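Local coordinates for 5'-AMP-activated protein kinase subunit beta (PDB 2QRD) that forms the structural and regulatory beta subunit of the AMP-activated protein kinase, probably holding the heterotrimer together and defining its location and substrate specificity, at residues P32-K37 / N55-L60; C38-N43 / S51-P56; L71-L76 / A90-F95. All coordinates share one frame; numbering follows the deposited sequence.

Interaction 1: residues P32-K37 / N55-L60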
loop_
_atom_site.group_PDB
_atom_site.type_symbol
_atom_site.label_atom_id
_atom_site.label_comp_id
_atom_site.label_asym_id
_atom_site.label_seq_id
_atom_site.Cartn_x
_atom_site.Cartn_y
_atom_site.Cartn_z
ATOM N N PRO B 32 13.006 -0.884 -28.179
ATOM C CA PRO B 32 12.306 0.344 -28.579
ATOM C C PRO B 32 12.408 1.454 -27.527
ATOM O O PRO B 32 12.450 1.156 -26.346
ATOM C CB PRO B 32 10.857 -0.109 -28.760
ATOM C CG PRO B 32 10.728 -1.336 -27.977
ATOM C CD PRO B 32 12.066 -1.998 -27.952
ATOM N N PRO B 33 12.458 2.731 -27.964
ATOM C CA PRO B 33 12.624 3.888 -27.072
ATOM C C PRO B 33 11.626 3.945 -25.926
ATOM O O PRO B 33 11.967 4.466 -24.859
ATOM C CB PRO B 33 12.403 5.077 -27.996
ATOM C CG PRO B 33 12.789 4.593 -29.313
ATOM C CD PRO B 33 12.376 3.157 -29.373
ATOM N N HIS B 34 10.417 3.417 -26.142
ATOM C CA HIS B 34 9.347 3.507 -25.158
ATOM C C HIS B 34 9.485 2.588 -23.927
ATOM O O HIS B 34 8.854 2.853 -22.902
ATOM C CB HIS B 34 7.956 3.436 -25.821
ATOM C CG HIS B 34 7.585 2.081 -26.347
ATOM N ND1 HIS B 34 8.079 1.573 -27.533
ATOM C CD2 HIS B 34 6.735 1.142 -25.866
ATOM C CE1 HIS B 34 7.568 0.371 -27.743
ATOM N NE2 HIS B 34 6.753 0.084 -26.745
ATOM N N LEU B 35 10.346 1.563 -24.006
ATOM C CA LEU B 35 10.648 0.681 -22.850
ATOM C C LEU B 35 11.876 1.103 -22.039
ATOM O O LEU B 35 12.413 0.334 -21.231
ATOM C CB LEU B 35 10.816 -0.780 -23.301
ATOM C CG LEU B 35 9.564 -1.576 -23.697
ATOM C CD1 LEU B 35 9.940 -2.717 -24.637
ATOM C CD2 LEU B 35 8.800 -2.085 -22.476
ATOM N N GLU B 36 12.322 2.323 -22.272
ATOM C CA GLU B 36 13.484 2.874 -21.595
ATOM C C GLU B 36 13.122 3.644 -20.336
ATOM O O GLU B 36 13.940 3.762 -19.429
ATOM C CB GLU B 36 14.307 3.751 -22.554
ATOM C CG GLU B 36 15.250 2.930 -23.463
ATOM C CD GLU B 36 15.840 3.725 -24.621
ATOM O OE1 GLU B 36 15.988 4.971 -24.501
ATOM O OE2 GLU B 36 16.158 3.095 -25.666
ATOM N N LYS B 37 11.913 4.179 -20.267
ATOM C CA LYS B 37 11.542 4.945 -19.088
ATOM C C LYS B 37 10.349 4.325 -18.378
ATOM O O LYS B 37 9.316 4.075 -18.981
ATOM C CB LYS B 37 11.301 6.438 -19.421
ATOM C CG LYS B 37 10.102 6.689 -20.358
ATOM C CD LYS B 37 9.992 8.158 -20.780
ATOM C CE LYS B 37 9.144 8.308 -22.048
ATOM N NZ LYS B 37 9.158 9.720 -22.557
ATOM N N ASN B 55 0.292 9.966 -16.102
ATOM C CA ASN B 55 -0.455 9.010 -16.901
ATOM C C ASN B 55 0.486 8.122 -17.691
ATOM O O ASN B 55 1.481 8.595 -18.245
ATOM C CB ASN B 55 -1.452 9.725 -17.822
ATOM C CG ASN B 55 -2.552 10.419 -17.041
ATOM O OD1 ASN B 55 -2.790 10.113 -15.872
ATOM N ND2 ASN B 55 -3.210 11.366 -17.671
ATOM N N PRO B 56 0.195 6.822 -17.726
ATOM C CA PRO B 56 1.152 5.939 -18.378
ATOM C C PRO B 56 0.945 5.884 -19.884
ATOM O O PRO B 56 -0.103 6.266 -20.390
ATOM C CB PRO B 56 0.836 4.582 -17.756
ATOM C CG PRO B 56 -0.638 4.639 -17.501
ATOM C CD PRO B 56 -0.980 6.094 -17.210
ATOM N N ASN B 57 1.966 5.432 -20.588
ATOM C CA ASN B 57 1.834 5.067 -21.984
ATOM C C ASN B 57 0.924 3.828 -22.038
ATOM O O ASN B 57 1.248 2.773 -21.464
ATOM C CB ASN B 57 3.231 4.773 -22.543
ATOM C CG ASN B 57 3.248 4.536 -24.031
ATOM O OD1 ASN B 57 2.215 4.367 -24.683
ATOM N ND2 ASN B 57 4.450 4.507 -24.585
ATOM N N HIS B 58 -0.224 3.991 -22.693
ATOM C CA HIS B 58 -1.199 2.925 -22.862
ATOM C C HIS B 58 -0.600 1.657 -23.471
ATOM O O HIS B 58 -1.097 0.558 -23.204
ATOM C CB HIS B 58 -2.406 3.395 -23.683
ATOM C CG HIS B 58 -2.982 4.709 -23.226
ATOM N ND1 HIS B 58 -3.162 5.030 -21.890
ATOM C CD2 HIS B 58 -3.422 5.783 -23.933
ATOM C CE1 HIS B 58 -3.675 6.245 -21.797
ATOM N NE2 HIS B 58 -3.844 6.723 -23.019
ATOM N N VAL B 59 0.472 1.777 -24.255
ATOM C CA VAL B 59 1.123 0.561 -24.758
ATOM C C VAL B 59 1.938 -0.203 -23.695
ATOM O O VAL B 59 2.306 -1.347 -23.940
ATOM C CB VAL B 59 1.955 0.758 -26.084
ATOM C CG1 VAL B 59 1.087 1.306 -27.232
ATOM C CG2 VAL B 59 3.193 1.612 -25.843
ATOM N N LEU B 60 2.217 0.409 -22.539
ATOM C CA LEU B 60 3.045 -0.229 -21.507
ATOM C C LEU B 60 2.238 -0.753 -20.318
ATOM O O LEU B 60 2.789 -1.073 -19.250
ATOM C CB LEU B 60 4.142 0.721 -21.020
ATOM C CG LEU B 60 5.096 1.332 -22.057
ATOM C CD1 LEU B 60 5.966 2.431 -21.430
ATOM C CD2 LEU B 60 5.937 0.247 -22.727
#
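His-34 and Leu-60 form the tight centre of this contact, where the turn at 32-37 meets the loop 55-60 that leads toward strand 65-67. The two methyls of Leu-60 divide the work. CD2 comes up at the edge of the imidazole, close to the ring plane, 3.4 Å from His-34 CD2, and the same methyl also lies 3.7 Å from Leu-35 CD2. CD1 instead rests against the backbone, 3.3 Å from His-34 O. The imidazole is presented to the loop because CG of His-34 sits between its own backbone N and carbonyl carbon (chi1 72°).

Beyond this centre the contact thins toward the surface. Val-59 crosses His-34 at about a right angle, and its CG2 lies 3.6 Å from His-34 CD2. Asn-57 contributes little, with ND2 3.9 Å from His-34 CB; its OD1 is used within the loop, accepting from Val-59 N at 3.2 Å in an Asx turn, the donor standing above the carbonyl plane. Lys-37 only skirts the edge.

The buried side is completed by the kinase subunit ssp2, whose Tyr-83 packs on Leu-35 and whose Phe-15 packs on Leu-60. The two segments are joined by van der Waals packing of Leu-60 and Val-59 on the imidazole, a backbone carbonyl and Leu-35, not by directional polar bonds; the Asx turn is consistent with a fixed bend in the loop that offers Leu-60 and Val-59.

Interaction 2: residues C38-N43 / S51-P56. With ADP (adenosine-5'-diphosphate), chain G.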
loop_
_atom_site.group_PDB
_atom_site.type_symbol
_atom_site.label_atom_id
_atom_site.label_comp_id
_atom_site.label_asym_id
_atom_site.label_seq_id
_atom_site.Cartn_x
_atom_site.Cartn_y
_atom_site.Cartn_z
ATOM N N CYS B 38 10.516 4.098 -17.085
ATOM C CA CYS B 38 9.462 3.566 -16.235
ATOM C C CYS B 38 8.872 4.691 -15.372
ATOM O O CYS B 38 9.625 5.471 -14.791
ATOM C CB CYS B 38 10.014 2.395 -15.408
ATOM S SG CYS B 38 8.927 1.869 -14.103
ATOM N N ILE B 39 7.533 4.797 -15.330
ATOM C CA ILE B 39 6.867 5.926 -14.647
ATOM C C ILE B 39 6.988 5.883 -13.138
ATOM O O ILE B 39 6.657 6.868 -12.478
ATOM C CB ILE B 39 5.350 6.150 -15.008
ATOM C CG1 ILE B 39 4.456 5.019 -14.472
ATOM C CG2 ILE B 39 5.154 6.449 -16.507
ATOM C CD1 ILE B 39 2.981 5.390 -14.417
ATOM N N LEU B 40 7.454 4.760 -12.588
ATOM C CA LEU B 40 7.623 4.653 -11.138
ATOM C C LEU B 40 8.765 5.516 -10.664
ATOM O O LEU B 40 8.774 5.948 -9.512
ATOM C CB LEU B 40 7.819 3.215 -10.673
ATOM C CG LEU B 40 6.542 2.447 -10.344
ATOM C CD1 LEU B 40 6.897 1.070 -9.879
ATOM C CD2 LEU B 40 5.684 3.161 -9.279
ATOM N N ASN B 41 9.718 5.763 -11.557
ATOM C CA ASN B 41 10.862 6.600 -11.250
ATOM C C ASN B 41 10.508 8.076 -11.143
ATOM O O ASN B 41 11.378 8.934 -11.022
ATOM C CB ASN B 41 11.934 6.391 -12.300
ATOM C CG ASN B 41 12.414 5.010 -12.318
ATOM O OD1 ASN B 41 12.346 4.332 -11.310
ATOM N ND2 ASN B 41 12.892 4.557 -13.466
ATOM N N SER B 42 9.208 8.342 -11.181
ATOM C CA SER B 42 8.670 9.683 -11.068
ATOM C C SER B 42 8.079 9.902 -9.666
ATOM O O SER B 42 7.524 8.976 -9.063
ATOM C CB SER B 42 7.628 9.891 -12.176
ATOM O OG SER B 42 6.610 10.787 -11.790
ATOM N N ASN B 43 8.234 11.122 -9.150
ATOM C CA ASN B 43 7.597 11.554 -7.891
ATOM C C ASN B 43 7.496 13.076 -7.909
ATOM O O ASN B 43 7.831 13.762 -6.957
ATOM C CB ASN B 43 8.345 11.038 -6.638
ATOM C CG ASN B 43 7.488 11.099 -5.357
ATOM O OD1 ASN B 43 6.293 11.415 -5.401
ATOM N ND2 ASN B 43 8.112 10.806 -4.212
ATOM N N SER B 51 1.934 9.394 -3.965
ATOM C CA SER B 51 1.461 8.250 -4.730
ATOM C C SER B 51 1.129 8.628 -6.192
ATOM O O SER B 51 1.078 7.750 -7.059
ATOM C CB SER B 51 0.243 7.622 -4.064
ATOM O OG SER B 51 -0.778 8.602 -4.016
ATOM N N VAL B 52 0.891 9.920 -6.436
ATOM C CA VAL B 52 0.521 10.455 -7.760
ATOM C C VAL B 52 1.635 10.203 -8.782
ATOM O O VAL B 52 2.805 10.559 -8.575
ATOM C CB VAL B 52 0.149 11.962 -7.711
ATOM C CG1 VAL B 52 0.076 12.572 -9.113
ATOM C CG2 VAL B 52 -1.165 12.192 -6.992
ATOM N N LEU B 53 1.252 9.565 -9.879
ATOM C CA LEU B 53 2.161 9.301 -10.989
ATOM C C LEU B 53 1.667 10.052 -12.205
ATOM O O LEU B 53 0.521 10.515 -12.212
ATOM C CB LEU B 53 2.221 7.805 -11.289
ATOM C CG LEU B 53 2.717 6.898 -10.181
ATOM C CD1 LEU B 53 2.422 5.505 -10.622
ATOM C CD2 LEU B 53 4.207 7.096 -10.024
ATOM N N PRO B 54 2.535 10.206 -13.233
ATOM C CA PRO B 54 1.987 10.676 -14.507
ATOM C C PRO B 54 1.140 9.570 -15.155
ATOM O O PRO B 54 1.232 8.392 -14.764
ATOM C CB PRO B 54 3.229 10.989 -15.345
ATOM C CG PRO B 54 4.339 10.215 -14.729
ATOM C CD PRO B 54 4.004 10.011 -13.287
ATOM N N ASN B 55 0.292 9.966 -16.102
ATOM C CA ASN B 55 -0.455 9.010 -16.901
ATOM C C ASN B 55 0.486 8.122 -17.691
ATOM O O ASN B 55 1.481 8.595 -18.245
ATOM C CB ASN B 55 -1.452 9.725 -17.822
ATOM C CG ASN B 55 -2.552 10.419 -17.041
ATOM O OD1 ASN B 55 -2.790 10.113 -15.872
ATOM N ND2 ASN B 55 -3.210 11.366 -17.671
ATOM N N PRO B 56 0.195 6.822 -17.726
ATOM C CA PRO B 56 1.152 5.939 -18.378
ATOM C C PRO B 56 0.945 5.884 -19.884
ATOM O O PRO B 56 -0.103 6.266 -20.390
ATOM C CB PRO B 56 0.836 4.582 -17.756
ATOM C CG PRO B 56 -0.638 4.639 -17.501
ATOM C CD PRO B 56 -0.980 6.094 -17.210
HETATM P PB ADP G . -2.325 10.400 4.527
HETATM O O1B ADP G . -1.278 11.277 3.899
HETATM O O2B ADP G . -3.533 10.132 3.640
HETATM O O3B ADP G . -2.629 10.498 5.993
HETATM P PA ADP G . -0.281 8.362 4.695
HETATM O O1A ADP G . 0.393 9.147 5.798
HETATM O O2A ADP G . -0.481 6.893 4.861
HETATM O O3A ADP G . -1.740 8.907 4.392
HETATM O "O5'" ADP G . 0.446 8.622 3.284
HETATM C "C5'" ADP G . 1.248 9.764 2.936
HETATM C "C4'" ADP G . 1.561 9.579 1.456
HETATM O "O4'" ADP G . 2.095 8.261 1.194
HETATM C "C3'" ADP G . 0.328 9.718 0.581
HETATM O "O3'" ADP G . 0.720 10.416 -0.594
HETATM C "C2'" ADP G . -0.006 8.294 0.176
HETATM O "O2'" ADP G . -0.766 8.196 -1.062
HETATM C "C1'" ADP G . 1.345 7.588 0.181
HETATM N N9 ADP G . 1.163 6.180 0.570
HETATM C C8 ADP G . 0.840 5.763 1.816
HETATM N N7 ADP G . 0.712 4.427 1.893
HETATM C C5 ADP G . 0.957 3.955 0.632
HETATM C C6 ADP G . 0.999 2.614 -0.017
HETATM N N6 ADP G . 0.762 1.467 0.687
HETATM N N1 ADP G . 1.293 2.591 -1.344
HETATM C C2 ADP G . 1.543 3.701 -2.063
HETATM N N3 ADP G . 1.550 4.931 -1.543
HETATM C C4 ADP G . 1.253 5.116 -0.230
#
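The backbones of 38-43 and 51-56 run alongside each other without forming a sheet, Ile-39 CA lying 6.8 Å from Pro-54 CA and Ser-42 CA 6.5 Å from Leu-53 CA. The first segment makes a short 3-10 turn at 39-41, preceded by Cys-38, whose SG accepts from Leu-40 N.

Ile-39 carries much of the packing. Its CG1 stands between the backbone N and carbonyl carbon (chi1 69°); CD1 extends anti beyond it (chi2 162°) and reaches three neighbours: Leu-53 CD1 at 3.8 Å, Pro-54 O at 3.5 Å and Pro-56 CB at 4.1 Å. Leu-53 crosses Ile-39 at about a right angle and splits its branches, CD1 taking the apolar contacts with Ile-39 and Leu-40 while CD2 lies 3.5 Å from Ile-39 O. Farther along, Ser-42 OG is set against the proline ring, 3.1 Å from Pro-54 CD, a close approach of a hydroxyl to a carbon.

At the far end Ser-51 belongs to the ADP pocket shared with the gamma subunit. Its OG lies 3.0 Å from ADP O2' and is hydrogen-bonded to Asp-49 OD1, which itself binds the nucleotide, an arrangement in which Asp-49 probably positions the serine hydroxyl beside the ribose.

The paired segments bracket helix 46-49, the source of Asp-49, and lie against the hairpin: Ile-39, Leu-40 and Leu-53 all touch Thr-88 on strand 85-93, while Leu-40 meets Ser-77 and Pro-56 meets Thr-79 on strand 74-82.

Interaction 3: residues L71-L76 / A90-F95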
loop_
_atom_site.group_PDB
_atom_site.type_symbol
_atom_site.label_atom_id
_atom_site.label_comp_id
_atom_site.label_asym_id
_atom_site.label_seq_id
_atom_site.Cartn_x
_atom_site.Cartn_y
_atom_site.Cartn_z
ATOM N N LEU B 71 17.502 -5.650 0.130
ATOM C CA LEU B 71 16.784 -6.219 1.267
ATOM C C LEU B 71 16.515 -7.728 1.210
ATOM O O LEU B 71 15.948 -8.304 2.150
ATOM C CB LEU B 71 15.499 -5.437 1.535
ATOM C CG LEU B 71 15.656 -4.022 2.132
ATOM C CD1 LEU B 71 14.295 -3.378 2.225
ATOM C CD2 LEU B 71 16.333 -3.960 3.515
ATOM N N GLY B 72 16.955 -8.368 0.135
ATOM C CA GLY B 72 16.815 -9.803 -0.004
ATOM C C GLY B 72 15.434 -10.174 -0.485
ATOM O O GLY B 72 14.984 -11.285 -0.256
ATOM N N VAL B 73 14.758 -9.239 -1.148
ATOM C CA VAL B 73 13.422 -9.472 -1.687
ATOM C C VAL B 73 13.290 -8.995 -3.133
ATOM O O VAL B 73 14.153 -8.259 -3.642
ATOM C CB VAL B 73 12.297 -8.847 -0.803
ATOM C CG1 VAL B 73 12.426 -9.347 0.619
ATOM C CG2 VAL B 73 12.299 -7.301 -0.872
ATOM N N LEU B 74 12.199 -9.419 -3.767
ATOM C CA LEU B 74 11.823 -9.036 -5.128
ATOM C C LEU B 74 10.905 -7.831 -5.097
ATOM O O LEU B 74 9.952 -7.786 -4.297
ATOM C CB LEU B 74 11.056 -10.187 -5.828
ATOM C CG LEU B 74 11.815 -11.449 -6.283
ATOM C CD1 LEU B 74 10.836 -12.551 -6.629
ATOM C CD2 LEU B 74 12.745 -11.151 -7.494
ATOM N N ALA B 75 11.186 -6.884 -5.983
ATOM C CA ALA B 75 10.314 -5.775 -6.243
ATOM C C ALA B 75 9.830 -5.855 -7.699
ATOM O O ALA B 75 10.643 -5.829 -8.626
ATOM C CB ALA B 75 11.053 -4.447 -5.957
ATOM N N LEU B 76 8.512 -5.971 -7.874
ATOM C CA LEU B 76 7.863 -6.202 -9.160
ATOM C C LEU B 76 6.677 -5.255 -9.285
ATOM O O LEU B 76 6.025 -4.962 -8.284
ATOM C CB LEU B 76 7.401 -7.676 -9.290
ATOM C CG LEU B 76 8.474 -8.760 -9.044
ATOM C CD1 LEU B 76 7.888 -10.102 -9.170
ATOM C CD2 LEU B 76 9.713 -8.650 -9.987
ATOM N N ALA B 90 3.219 -1.839 -7.003
ATOM C CA ALA B 90 4.591 -2.247 -6.674
ATOM C C ALA B 90 4.542 -3.268 -5.537
ATOM O O ALA B 90 4.071 -2.990 -4.427
ATOM C CB ALA B 90 5.438 -1.035 -6.287
ATOM N N MET B 91 4.981 -4.468 -5.855
ATOM C CA MET B 91 4.884 -5.556 -4.953
ATOM C C MET B 91 6.260 -6.019 -4.438
ATOM O O MET B 91 7.210 -6.158 -5.204
ATOM C CB MET B 91 4.160 -6.676 -5.653
ATOM C CG MET B 91 4.527 -8.046 -5.170
ATOM S SD MET B 91 3.306 -8.660 -4.064
ATOM C CE MET B 91 3.127 -10.295 -4.797
ATOM N N PHE B 92 6.341 -6.243 -3.124
ATOM C CA PHE B 92 7.551 -6.724 -2.485
ATOM C C PHE B 92 7.290 -8.121 -1.978
ATOM O O PHE B 92 6.285 -8.387 -1.335
ATOM C CB PHE B 92 7.978 -5.759 -1.381
ATOM C CG PHE B 92 8.419 -4.420 -1.902
ATOM C CD1 PHE B 92 7.545 -3.365 -1.946
ATOM C CD2 PHE B 92 9.713 -4.235 -2.388
ATOM C CE1 PHE B 92 7.952 -2.111 -2.453
ATOM C CE2 PHE B 92 10.121 -2.995 -2.888
ATOM C CZ PHE B 92 9.215 -1.930 -2.924
ATOM N N LYS B 93 8.189 -9.031 -2.320
ATOM C CA LYS B 93 7.894 -10.449 -2.253
ATOM C C LYS B 93 9.188 -11.215 -2.025
ATOM O O LYS B 93 10.217 -10.846 -2.571
ATOM C CB LYS B 93 7.195 -10.872 -3.573
ATOM C CG LYS B 93 6.669 -12.301 -3.595
ATOM C CD LYS B 93 5.922 -12.568 -4.893
ATOM C CE LYS B 93 4.945 -13.747 -4.779
ATOM N NZ LYS B 93 5.564 -14.972 -4.169
ATOM N N ASN B 94 9.151 -12.266 -1.203
ATOM C CA ASN B 94 10.332 -13.096 -0.965
ATOM C C ASN B 94 10.691 -13.923 -2.203
ATOM O O ASN B 94 9.860 -14.157 -3.060
ATOM C CB ASN B 94 10.057 -14.069 0.182
ATOM C CG ASN B 94 10.127 -13.432 1.551
ATOM O OD1 ASN B 94 11.122 -12.827 1.932
ATOM N ND2 ASN B 94 9.071 -13.614 2.322
ATOM N N PHE B 95 11.926 -14.404 -2.272
ATOM C CA PHE B 95 12.301 -15.454 -3.229
ATOM C C PHE B 95 11.802 -16.854 -2.818
ATOM O O PHE B 95 11.228 -17.578 -3.630
ATOM C CB PHE B 95 13.835 -15.532 -3.409
ATOM C CG PHE B 95 14.469 -14.279 -3.953
ATOM C CD1 PHE B 95 14.861 -13.247 -3.099
ATOM C CD2 PHE B 95 14.701 -14.136 -5.315
ATOM C CE1 PHE B 95 15.463 -12.098 -3.584
ATOM C CE2 PHE B 95 15.309 -12.986 -5.808
ATOM C CZ PHE B 95 15.679 -11.961 -4.937
HETATM O O HOH W 1 13.515 -13.555 -0.147
#
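The end of the beta hairpin 74-82/85-93 farthest from its turn is joined here, Leu-74 pairing with Lys-93 and Leu-76 with Met-91 as antiparallel hydrogen-bonded pairs. Leu-74 N donates to Lys-93 O at 2.7 Å, and Met-91 N to Leu-76 O at 2.7 Å; of the return bonds, Lys-93 N to Leu-74 O is the more bent (138°) and Leu-76 N to Met-91 O the straighter (161°). Between them lies the non-hydrogen-bonded pair Ala-75 and Phe-92, with Ala-75 CB 3.5 Å from Phe-92 CE2 on the face opposite Leu-74.

Past the strands Phe-95 folds back over Leu-74, whose CG lies over one face of the ring, 4.1 Å from its centroid, in a CH-pi contact offset toward the rim. CD2 of Leu-74 adds a contact of 3.6 Å to Phe-95 CE2. An alanine in place of Leu-74 would probably leave that ring face without its aliphatic partner and the Phe-95 ring freer to turn.

One water donates to Gly-72 O and Asn-94 OD1 and accepts from Phe-95 N. Ala-90, Met-91 and Phe-92 also pair in parallel with a strand of a neighbouring chain. Backbone bonding thus fixes the register and continues the sheet between subunits, whereas past Lys-93 the two segments are joined by apolar contacts and one bridging water.

From the N terminus, the chain first passes through 32-37 and 38-43, rounds helix 46-49, and returns through 51-56 and 55-60. Interaction 2 closes the short loop about that helix, and interaction 1 closes a wider one around it, so the two nest, sharing Asn-55 and Pro-56 on the returning limb. Only then does the chain enter strands 65-67, 74-82 and 85-93, and interaction 3 follows in series. It lies across the chain's centre from interaction 1, but comes within about 4 Å of interaction 2 at the nearest atoms, without touching it. Interactions 1 and 2 close loops before the sheet and interaction 3 the open end of the hairpin, all within the interaction domain.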